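Local coordinates for hypothetical protein TM841 (Thermotoga maritima, PDB 1MGP), which binds long-chain fatty acids such as palmitate and may take part in lipid transport or fatty acid metabolism, at residues A[40-43]-A[44-48]; A[100-103]-A[104-108]. All coordinates share one frame; numbering follows the deposited sequence.

Contact 1 (A[40-43]-A[44-48])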
ATOM      1  N   PHE A  40      -5.906   9.188  -4.092  1.00 11.42           N
ATOM      2  CA  PHE A  40      -7.213   9.770  -3.810  1.00 12.18           C
ATOM      3  C   PHE A  40      -8.234   9.642  -4.938  1.00 13.33           C
ATOM      4  O   PHE A  40      -9.385   9.284  -4.697  1.00 14.06           O
ATOM      5  CB  PHE A  40      -7.049  11.236  -3.417  1.00 12.36           C
ATOM      6  CG  PHE A  40      -6.107  11.443  -2.268  1.00 11.51           C
ATOM      7  CD1 PHE A  40      -6.359  10.855  -1.032  1.00 12.57           C
ATOM      8  CD2 PHE A  40      -4.946  12.193  -2.432  1.00 12.17           C
ATOM      9  CE1 PHE A  40      -5.460  11.005   0.030  1.00 11.56           C
ATOM     10  CE2 PHE A  40      -4.042  12.351  -1.384  1.00 12.88           C
ATOM     11  CZ  PHE A  40      -4.300  11.755  -0.149  1.00 12.96           C
ATOM     12  N   SER A  41      -7.814   9.926  -6.165  1.00 14.18           N
ATOM     13  CA  SER A  41      -8.717   9.862  -7.308  1.00 15.02           C
ATOM     14  C   SER A  41      -9.212   8.453  -7.646  1.00 15.63           C
ATOM     15  O   SER A  41     -10.244   8.298  -8.302  1.00 16.63           O
ATOM     16  CB  SER A  41      -8.036  10.469  -8.538  1.00 14.21           C
ATOM     17  OG  SER A  41      -6.885   9.723  -8.895  1.00 16.10           O
ATOM     18  N   TRP A  42      -8.491   7.429  -7.196  1.00 16.17           N
ATOM     19  CA  TRP A  42      -8.872   6.044  -7.490  1.00 15.04           C
ATOM     20  C   TRP A  42     -10.125   5.566  -6.767  1.00 16.29           C
ATOM     21  O   TRP A  42     -10.768   4.609  -7.205  1.00 17.03           O
ATOM     22  CB  TRP A  42      -7.711   5.094  -7.174  1.00 13.49           C
ATOM     23  CG  TRP A  42      -6.604   5.132  -8.186  1.00 12.87           C
ATOM     24  CD1 TRP A  42      -6.248   6.192  -8.972  1.00 15.14           C
ATOM     25  CD2 TRP A  42      -5.678   4.081  -8.487  1.00 12.95           C
ATOM     26  NE1 TRP A  42      -5.158   5.864  -9.744  1.00 14.80           N
ATOM     27  CE2 TRP A  42      -4.787   4.576  -9.467  1.00 13.35           C
ATOM     28  CE3 TRP A  42      -5.514   2.765  -8.024  1.00 13.16           C
ATOM     29  CZ2 TRP A  42      -3.746   3.805  -9.992  1.00 11.42           C
ATOM     30  CZ3 TRP A  42      -4.477   1.997  -8.549  1.00 14.04           C
ATOM     31  CH2 TRP A  42      -3.607   2.522  -9.523  1.00 14.00           C
HETATM   32  N   MSE A  43     -10.470   6.215  -5.658  1.00 16.44           N
HETATM   33  CA  MSE A  43     -11.661   5.833  -4.908  1.00 18.31           C
HETATM   34  C   MSE A  43     -12.883   5.893  -5.820  1.00 19.34           C
HETATM   35  O   MSE A  43     -13.668   4.947  -5.889  1.00 20.40           O
HETATM   36  CB  MSE A  43     -11.864   6.762  -3.707  1.00 19.86           C
HETATM   37  CG  MSE A  43     -13.115   6.461  -2.892  1.00 24.34           C
HETATM   38 SE   MSE A  43     -13.277   7.538  -1.284  1.00 27.93          SE
HETATM   39  CE  MSE A  43     -11.769   6.807  -0.306  1.00 24.98           C
ATOM     40  N   GLU A  44     -13.034   7.007  -6.528  1.00 19.89           N
ATOM     41  CA  GLU A  44     -14.162   7.175  -7.434  1.00 21.91           C
ATOM     42  C   GLU A  44     -13.930   6.490  -8.778  1.00 21.51           C
ATOM     43  O   GLU A  44     -14.826   5.840  -9.318  1.00 21.79           O
ATOM     44  CB  GLU A  44     -14.445   8.663  -7.657  1.00 24.39           C
ATOM     45  CG  GLU A  44     -15.370   8.928  -8.830  1.00 29.84           C
ATOM     46  CD  GLU A  44     -15.749  10.385  -8.962  1.00 32.21           C
ATOM     47  OE1 GLU A  44     -14.850  11.248  -8.860  1.00 34.60           O
ATOM     48  OE2 GLU A  44     -16.946  10.666  -9.178  1.00 33.57           O
ATOM     49  N   LYS A  45     -12.722   6.629  -9.311  1.00 20.50           N
ATOM     50  CA  LYS A  45     -12.381   6.039 -10.601  1.00 19.90           C
ATOM     51  C   LYS A  45     -12.541   4.515 -10.680  1.00 18.96           C
ATOM     52  O   LYS A  45     -12.994   3.986 -11.696  1.00 17.51           O
ATOM     53  CB  LYS A  45     -10.947   6.417 -10.981  1.00 21.39           C
ATOM     54  CG  LYS A  45     -10.510   5.893 -12.343  1.00 25.36           C
ATOM     55  CD  LYS A  45      -9.113   6.375 -12.694  1.00 29.09           C
ATOM     56  CE  LYS A  45      -8.717   5.959 -14.105  1.00 30.85           C
ATOM     57  NZ  LYS A  45      -9.605   6.568 -15.134  1.00 33.64           N
ATOM     58  N   TYR A  46     -12.171   3.810  -9.618  1.00 17.71           N
ATOM     59  CA  TYR A  46     -12.266   2.350  -9.618  1.00 15.59           C
ATOM     60  C   TYR A  46     -13.180   1.804  -8.528  1.00 15.80           C
ATOM     61  O   TYR A  46     -13.198   0.596  -8.271  1.00 15.32           O
ATOM     62  CB  TYR A  46     -10.866   1.749  -9.463  1.00 15.25           C
ATOM     63  CG  TYR A  46      -9.936   2.106 -10.598  1.00 15.33           C
ATOM     64  CD1 TYR A  46     -10.180   1.646 -11.893  1.00 15.45           C
ATOM     65  CD2 TYR A  46      -8.824   2.920 -10.387  1.00 16.18           C
ATOM     66  CE1 TYR A  46      -9.342   1.989 -12.950  1.00 17.27           C
ATOM     67  CE2 TYR A  46      -7.974   3.272 -11.439  1.00 15.54           C
ATOM     68  CZ  TYR A  46      -8.243   2.802 -12.716  1.00 18.06           C
ATOM     69  OH  TYR A  46      -7.416   3.140 -13.761  1.00 21.04           O
ATOM     70  N   ASP A  47     -13.941   2.693  -7.900  1.00 14.20           N
ATOM     71  CA  ASP A  47     -14.843   2.313  -6.820  1.00 14.79           C
ATOM     72  C   ASP A  47     -14.092   1.459  -5.801  1.00 15.80           C
ATOM     73  O   ASP A  47     -14.454   0.308  -5.528  1.00 15.74           O
ATOM     74  CB  ASP A  47     -16.052   1.552  -7.370  1.00 17.12           C
ATOM     75  CG  ASP A  47     -17.120   1.329  -6.318  1.00 18.57           C
ATOM     76  OD1 ASP A  47     -17.256   2.186  -5.419  1.00 19.33           O
ATOM     77  OD2 ASP A  47     -17.835   0.308  -6.394  1.00 20.78           O
ATOM     78  N   ILE A  48     -13.031   2.043  -5.254  1.00 14.40           N
ATOM     79  CA  ILE A  48     -12.201   1.387  -4.254  1.00 13.34           C
ATOM     80  C   ILE A  48     -12.326   2.173  -2.953  1.00 14.21           C
ATOM     81  O   ILE A  48     -11.966   3.347  -2.897  1.00 16.54           O
ATOM     82  CB  ILE A  48     -10.717   1.381  -4.684  1.00 12.88           C
ATOM     83  CG1 ILE A  48     -10.538   0.519  -5.934  1.00 14.28           C
ATOM     84  CG2 ILE A  48      -9.847   0.868  -3.543  1.00 12.92           C
ATOM     85  CD1 ILE A  48      -9.127   0.547  -6.513  1.00 10.72           C
TER
HETATM   86  O   HOH W   1     -11.901   9.660  -5.744  1.00 13.35           O
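Ser41 and Lys45 meet one turn apart at the short helix 42-45 of a beta-alpha-beta unit, strand 28-33, helix 42-45, strand 48-56, in this DegV-family protein. One residue earlier, the carbonyl of Phe40 is joined to the helix by a water. The water donates to Phe40 O and accepts from Glu44 N, 3.0 Å away, and so takes the place of a direct backbone bond. Ser41 O then receives Lys45 N at 3.2 Å, and CB of Lys45 rests against the same oxygen.

Trp42 supplies the main side-chain contact. Its carbonyl oxygen takes Tyr46 N at 2.9 Å, so backbone and side chains pair the same two residues. The rings form a T-shaped (edge-to-face) stack. The CD2-CE2 edge of Tyr46 stands over one face of the indole, and Tyr46 CE2 comes within 3.8 Å of Trp42 CD2. The planes meet at 78°, and the centroid of the indole five-membered ring lies 5.1 Å from that of Tyr46. Both side chains have CG anti to the carbonyl carbon, which brings the rings together one turn apart. The Tyr46 ring is also covered on a face by CG of Lys45. Beyond the pair, Trp42 packs on Ile285 of strand 280-288, and both side chains touch Arg155 of helix 151-162.

Tyr46 departs from helical phi/psi, and Asp47 turns the chain with both backbone angles positive. Ile48 is thereby carried back alongside Met43, which is selenomethionine here. Ile48 N donates to Met43 O at 3.0 Å, with an N-H...O angle of 142°. In return, CA of Met43 makes a CH...O contact with Ile48 O at 3.2 Å.

Contact 2 (A[100-103]-A[104-108])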
ATOM      1  N   TYR A 100     -18.969  -3.924   5.501  1.00 12.13           N
ATOM      2  CA  TYR A 100     -19.638  -4.976   4.742  1.00 11.32           C
ATOM      3  C   TYR A 100     -21.162  -4.779   4.698  1.00 12.55           C
ATOM      4  O   TYR A 100     -21.796  -5.007   3.660  1.00 13.05           O
ATOM      5  CB  TYR A 100     -19.325  -6.356   5.333  1.00 10.14           C
ATOM      6  CG  TYR A 100     -17.853  -6.742   5.384  1.00  9.19           C
ATOM      7  CD1 TYR A 100     -16.931  -6.228   4.466  1.00  7.41           C
ATOM      8  CD2 TYR A 100     -17.394  -7.662   6.331  1.00  7.54           C
ATOM      9  CE1 TYR A 100     -15.582  -6.627   4.495  1.00  7.94           C
ATOM     10  CE2 TYR A 100     -16.058  -8.069   6.363  1.00  7.25           C
ATOM     11  CZ  TYR A 100     -15.158  -7.550   5.448  1.00  8.03           C
ATOM     12  OH  TYR A 100     -13.836  -7.953   5.495  1.00  9.11           O
ATOM     13  N   LEU A 101     -21.750  -4.372   5.820  1.00 12.56           N
ATOM     14  CA  LEU A 101     -23.194  -4.154   5.876  1.00 14.20           C
ATOM     15  C   LEU A 101     -23.574  -2.931   5.054  1.00 14.71           C
ATOM     16  O   LEU A 101     -24.605  -2.920   4.376  1.00 15.90           O
ATOM     17  CB  LEU A 101     -23.658  -3.985   7.324  1.00 15.75           C
ATOM     18  CG  LEU A 101     -23.420  -5.212   8.210  1.00 20.14           C
ATOM     19  CD1 LEU A 101     -24.067  -4.993   9.567  1.00 20.36           C
ATOM     20  CD2 LEU A 101     -24.003  -6.456   7.543  1.00 21.86           C
ATOM     21  N   LYS A 102     -22.734  -1.903   5.119  1.00 13.96           N
ATOM     22  CA  LYS A 102     -22.958  -0.685   4.358  1.00 16.07           C
ATOM     23  C   LYS A 102     -23.004  -1.002   2.865  1.00 15.31           C
ATOM     24  O   LYS A 102     -23.882  -0.519   2.153  1.00 16.06           O
ATOM     25  CB  LYS A 102     -21.844   0.331   4.645  1.00 18.21           C
ATOM     26  CG  LYS A 102     -21.788   1.501   3.665  1.00 22.53           C
ATOM     27  CD  LYS A 102     -20.726   2.509   4.075  1.00 26.09           C
ATOM     28  CE  LYS A 102     -20.307   3.389   2.907  1.00 29.21           C
ATOM     29  NZ  LYS A 102     -21.467   4.051   2.256  1.00 34.45           N
ATOM     30  N   TYR A 103     -22.067  -1.819   2.386  1.00 14.14           N
ATOM     31  CA  TYR A 103     -22.047  -2.164   0.967  1.00 12.96           C
ATOM     32  C   TYR A 103     -23.281  -2.974   0.584  1.00 13.82           C
ATOM     33  O   TYR A 103     -23.823  -2.810  -0.507  1.00 12.89           O
ATOM     34  CB  TYR A 103     -20.782  -2.950   0.608  1.00 12.73           C
ATOM     35  CG  TYR A 103     -19.500  -2.259   1.002  1.00 12.47           C
ATOM     36  CD1 TYR A 103     -19.381  -0.870   0.924  1.00 13.33           C
ATOM     37  CD2 TYR A 103     -18.403  -2.993   1.456  1.00 11.10           C
ATOM     38  CE1 TYR A 103     -18.200  -0.226   1.294  1.00 13.45           C
ATOM     39  CE2 TYR A 103     -17.220  -2.366   1.826  1.00 11.81           C
ATOM     40  CZ  TYR A 103     -17.124  -0.982   1.745  1.00 13.82           C
ATOM     41  OH  TYR A 103     -15.960  -0.355   2.136  1.00 15.04           O
ATOM     42  N   LYS A 104     -23.721  -3.853   1.479  1.00 14.71           N
ATOM     43  CA  LYS A 104     -24.905  -4.656   1.203  1.00 15.78           C
ATOM     44  C   LYS A 104     -26.090  -3.713   1.006  1.00 16.34           C
ATOM     45  O   LYS A 104     -26.870  -3.871   0.067  1.00 15.86           O
ATOM     46  CB  LYS A 104     -25.197  -5.606   2.364  1.00 15.65           C
ATOM     47  CG  LYS A 104     -26.421  -6.480   2.144  1.00 18.80           C
ATOM     48  CD  LYS A 104     -26.841  -7.170   3.433  1.00 23.06           C
ATOM     49  CE  LYS A 104     -28.085  -8.023   3.230  1.00 24.03           C
ATOM     50  NZ  LYS A 104     -27.839  -9.142   2.278  1.00 27.64           N
ATOM     51  N   GLU A 105     -26.211  -2.731   1.897  1.00 17.42           N
ATOM     52  CA  GLU A 105     -27.291  -1.751   1.818  1.00 20.08           C
ATOM     53  C   GLU A 105     -27.151  -0.840   0.595  1.00 20.27           C
ATOM     54  O   GLU A 105     -28.109  -0.170   0.202  1.00 22.94           O
ATOM     55  CB  GLU A 105     -27.346  -0.924   3.110  1.00 23.89           C
ATOM     56  CG  GLU A 105     -27.942  -1.688   4.292  1.00 30.66           C
ATOM     57  CD  GLU A 105     -27.853  -0.926   5.608  1.00 37.41           C
ATOM     58  OE1 GLU A 105     -28.179   0.283   5.633  1.00 41.24           O
ATOM     59  OE2 GLU A 105     -27.468  -1.545   6.625  1.00 40.00           O
ATOM     60  N   GLU A 106     -25.965  -0.812  -0.007  1.00 17.25           N
ATOM     61  CA  GLU A 106     -25.750  -0.004  -1.204  1.00 17.91           C
ATOM     62  C   GLU A 106     -25.977  -0.872  -2.440  1.00 17.83           C
ATOM     63  O   GLU A 106     -25.620  -0.495  -3.558  1.00 16.86           O
ATOM     64  CB  GLU A 106     -24.338   0.588  -1.229  1.00 18.51           C
ATOM     65  CG  GLU A 106     -24.098   1.646  -0.165  1.00 20.31           C
ATOM     66  CD  GLU A 106     -22.731   2.293  -0.286  1.00 24.10           C
ATOM     67  OE1 GLU A 106     -21.730   1.555  -0.378  1.00 25.09           O
ATOM     68  OE2 GLU A 106     -22.653   3.538  -0.283  1.00 28.50           O
ATOM     69  N   ASP A 107     -26.561  -2.045  -2.208  1.00 17.63           N
ATOM     70  CA  ASP A 107     -26.895  -3.010  -3.251  1.00 16.93           C
ATOM     71  C   ASP A 107     -25.752  -3.746  -3.943  1.00 16.78           C
ATOM     72  O   ASP A 107     -25.916  -4.256  -5.053  1.00 15.96           O
ATOM     73  CB  ASP A 107     -27.797  -2.356  -4.304  1.00 20.71           C
ATOM     74  CG  ASP A 107     -29.123  -1.898  -3.721  1.00 21.49           C
ATOM     75  OD1 ASP A 107     -29.597  -2.538  -2.758  1.00 25.91           O
ATOM     76  OD2 ASP A 107     -29.698  -0.908  -4.223  1.00 24.25           O
ATOM     77  N   TYR A 108     -24.593  -3.809  -3.296  1.00 15.47           N
ATOM     78  CA  TYR A 108     -23.476  -4.541  -3.871  1.00 14.25           C
ATOM     79  C   TYR A 108     -23.786  -6.025  -3.659  1.00 12.62           C
ATOM     80  O   TYR A 108     -24.433  -6.397  -2.680  1.00 12.06           O
ATOM     81  CB  TYR A 108     -22.168  -4.165  -3.168  1.00 13.15           C
ATOM     82  CG  TYR A 108     -21.579  -2.854  -3.635  1.00 13.47           C
ATOM     83  CD1 TYR A 108     -20.853  -2.781  -4.823  1.00 12.41           C
ATOM     84  CD2 TYR A 108     -21.752  -1.684  -2.892  1.00 13.48           C
ATOM     85  CE1 TYR A 108     -20.311  -1.576  -5.262  1.00 13.47           C
ATOM     86  CE2 TYR A 108     -21.216  -0.471  -3.323  1.00 15.41           C
ATOM     87  CZ  TYR A 108     -20.497  -0.426  -4.509  1.00 14.56           C
ATOM     88  OH  TYR A 108     -19.956   0.764  -4.936  1.00 16.20           O
TER
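Glu106 runs alongside the Tyr103 side chain in the same direction, and its OE1 sits at the ring edge, 3.6 Å from CD1 of Tyr103. Carboxylate and ring planes are only 25° apart, so the acid runs along the ring and does not cover its face. The other oxygen, OE2, meets Lys102 NZ at 2.8 Å in a salt bridge whose hydrogen bond is weak. Lys102 starts with CG anti to the backbone N (chi1 166°) and stays extended until a bend at chi4 swings NZ over to the carboxylate. One carboxylate thus touches two neighbouring residues of the preceding turn.

The backbone here closes helix 93-105 with a Schellman motif. Tyr108 N reaches back to Tyr103 O at 3.1 Å with a nearly straight N-H...O angle of 163°, and Asp107 N bonds to Lys104 O at 2.9 Å. Asp107 is the C-prime residue and has the positive phi the motif needs. Glu106 N makes weak bonds to both Lys102 O and Tyr103 O. The turn sets Tyr108 against the helix end: Tyr103 O lies at its ring edge, and its CD2 packs 3.8 Å from Tyr103 CB.

Tyr103 OH bonds to Asp49, and its side chain packs on Lys29 and Leu31 of strand 28-33. Tyr100 OH reaches Ala127 O.

The Lys102-Glu106 pair is on the exposed side of the helix, so solvent probably weakens its attraction. The acid also stands near the carbonyl end of the helix dipole, which would disfavour its negative charge; the lysine ammonium probably offsets this in part.

How the contacts relate
From the N terminus, the chain passes strand 28-33 before reaching contact 1, which closes the turn from helix 42-45 into strand 48-56. Contact 2 comes later and closes the turn from helix 93-105 toward strand 110-115. The two are in series and neither nests in nor crosses the other. Strands 48-56 and 110-115 both pair in parallel with strand 28-33, so each turn feeds a neighbour of the same strand. The centres are about 17 Å apart, but the turns touch: Asp47 OD2 and Tyr108 OH, 2.6 Å apart, probably share a hydrogen bond. Lys29 of strand 28-33 joins them further, forming a salt bridge with Asp47 and packing against Tyr108.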